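Local atomic coordinates of Lmo2812 protein (Listeria monocytogenes EGD-e, PDB entry 5ZQA), a protein that is a penicillin-binding protein, probably a serine-type D-Ala-D-Ala carboxypeptidase that trims peptidoglycan peptides in the cell wall. Residues M67-V72 with S116-M121. Residues are numbered along the deposited sequence; the frame is centred on the assembly and turned at random.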
loop_
_atom_site.group_PDB
_atom_site.type_symbol
_atom_site.label_atom_id
_atom_site.label_comp_id
_atom_site.label_asym_id
_atom_site.label_seq_id
_atom_site.Cartn_x
_atom_site.Cartn_y
_atom_site.Cartn_z
ATOM N N MET A 67 -0.552 -1.965 5.674
ATOM C CA MET A 67 -0.546 -2.435 7.055
ATOM C C MET A 67 -1.677 -3.433 7.259
ATOM O O MET A 67 -1.503 -4.443 7.948
ATOM C CB MET A 67 -0.684 -1.283 8.054
ATOM C CG MET A 67 -0.818 -1.771 9.507
ATOM S SD MET A 67 0.588 -2.744 10.091
ATOM C CE MET A 67 1.733 -1.441 10.545
ATOM N N THR A 68 -2.832 -3.164 6.655
ATOM C CA THR A 68 -3.916 -4.137 6.713
ATOM C C THR A 68 -3.483 -5.462 6.073
ATOM O O THR A 68 -3.745 -6.519 6.639
ATOM C CB THR A 68 -5.183 -3.580 6.047
ATOM O OG1 THR A 68 -5.500 -2.334 6.688
ATOM C CG2 THR A 68 -6.387 -4.540 6.186
ATOM N N ALA A 69 -2.803 -5.399 4.924
ATOM C CA ALA A 69 -2.276 -6.609 4.278
ATOM C C ALA A 69 -1.337 -7.359 5.218
ATOM O O ALA A 69 -1.436 -8.588 5.347
ATOM C CB ALA A 69 -1.557 -6.256 2.967
ATOM N N PHE A 70 -0.430 -6.634 5.869
ATOM C CA PHE A 70 0.510 -7.253 6.805
ATOM C C PHE A 70 -0.229 -8.032 7.882
ATOM O O PHE A 70 0.106 -9.184 8.168
ATOM C CB PHE A 70 1.424 -6.194 7.452
ATOM C CG PHE A 70 2.505 -6.782 8.314
ATOM C CD1 PHE A 70 3.693 -7.212 7.756
ATOM C CD2 PHE A 70 2.316 -6.944 9.679
ATOM C CE1 PHE A 70 4.692 -7.765 8.546
ATOM C CE2 PHE A 70 3.306 -7.495 10.465
ATOM C CZ PHE A 70 4.494 -7.905 9.893
ATOM N N LEU A 71 -1.260 -7.417 8.447
ATOM C CA LEU A 71 -2.006 -8.050 9.522
ATOM C C LEU A 71 -2.860 -9.242 9.051
ATOM O O LEU A 71 -3.017 -10.222 9.790
ATOM C CB LEU A 71 -2.866 -7.000 10.236
ATOM C CG LEU A 71 -1.992 -6.061 11.076
ATOM C CD1 LEU A 71 -2.804 -4.888 11.614
ATOM C CD2 LEU A 71 -1.314 -6.802 12.229
ATOM N N VAL A 72 -3.388 -9.178 7.832
ATOM C CA VAL A 72 -4.071 -10.320 7.235
ATOM C C VAL A 72 -3.116 -11.489 7.064
ATOM O O VAL A 72 -3.425 -12.621 7.454
ATOM C CB VAL A 72 -4.687 -9.941 5.877
ATOM C CG1 VAL A 72 -5.123 -11.175 5.110
ATOM C CG2 VAL A 72 -5.862 -8.981 6.098
ATOM N N SER A 116 -7.020 -9.628 -2.421
ATOM C CA SER A 116 -6.635 -9.253 -3.780
ATOM C C SER A 116 -7.240 -7.914 -4.187
ATOM O O SER A 116 -6.549 -7.081 -4.762
ATOM C CB SER A 116 -7.057 -10.324 -4.786
ATOM O OG SER A 116 -6.426 -11.558 -4.495
ATOM N N ALA A 117 -8.527 -7.715 -3.904
ATOM C CA ALA A 117 -9.207 -6.473 -4.284
ATOM C C ALA A 117 -8.600 -5.263 -3.579
ATOM O O ALA A 117 -8.385 -4.213 -4.190
ATOM C CB ALA A 117 -10.707 -6.573 -3.986
ATOM N N MET A 118 -8.309 -5.416 -2.295
ATOM C CA MET A 118 -7.656 -4.355 -1.542
ATOM C C MET A 118 -6.329 -3.943 -2.179
ATOM O O MET A 118 -6.077 -2.755 -2.386
ATOM C CB MET A 118 -7.462 -4.817 -0.096
ATOM C CG MET A 118 -6.678 -3.872 0.761
ATOM S SD MET A 118 -6.586 -4.464 2.457
ATOM C CE MET A 118 -5.335 -5.739 2.302
ATOM N N LEU A 119 -5.482 -4.912 -2.515
ATOM C CA LEU A 119 -4.139 -4.587 -2.997
ATOM C C LEU A 119 -4.109 -4.170 -4.466
ATOM O O LEU A 119 -3.308 -3.308 -4.848
ATOM C CB LEU A 119 -3.196 -5.771 -2.781
ATOM C CG LEU A 119 -2.774 -6.037 -1.334
ATOM C CD1 LEU A 119 -1.822 -7.222 -1.318
ATOM C CD2 LEU A 119 -2.128 -4.807 -0.716
ATOM N N THR A 120 -4.990 -4.761 -5.273
ATOM C CA THR A 120 -4.947 -4.593 -6.729
ATOM C C THR A 120 -5.710 -3.352 -7.193
ATOM O O THR A 120 -5.145 -2.473 -7.863
ATOM C CB THR A 120 -5.513 -5.852 -7.431
ATOM O OG1 THR A 120 -4.719 -6.988 -7.071
ATOM C CG2 THR A 120 -5.485 -5.708 -8.936
ATOM N N MET A 121 -6.984 -3.255 -6.823
ATOM C CA MET A 121 -7.812 -2.127 -7.262
ATOM C C MET A 121 -8.058 -1.092 -6.173
ATOM O O MET A 121 -8.771 -0.113 -6.399
ATOM C CB MET A 121 -9.165 -2.627 -7.798
ATOM C CG MET A 121 -10.070 -3.278 -6.746
ATOM S SD MET A 121 -11.756 -3.525 -7.322
ATOM C CE MET A 121 -12.380 -1.844 -7.277
#
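A69 and L119 are the facing residues of two helices that run roughly antiparallel, their directions 149° apart and their axes no closer than 10.7 Å. At that spacing the gap is filled mainly from the 116-121 side, by M118. With CG anti to the backbone N (chi1 174°) and chi2 also extended, its chain reaches straight out, then bends at chi3 (77°) to lay the methyl against the other helix. SD lies 3.7 Å from CG2 of T68, while CE rests on the backbone of A69, 3.7 Å from its N, and also touches CB of A69 at 3.9 Å. Helix 65-77 begins at K65, the predicted proton acceptor, which with the predicted acylating serine, S62, forms an SxxK motif as in other penicillin-binding proteins; M118 packs close to K65, and L119 close to K226, predicted to bind substrate. L119 comes in alongside: its CB does not point at the other helix, but CD2 comes nearer and meets CB of A69 at 4.0 Å. T68 turns its methyl to the sulfur, while its OG1 is hydrogen-bonded to O of A161. Within 116-121, O of S116 accepts from both N and OG1 of T120, the hydroxyl at 2.9 Å.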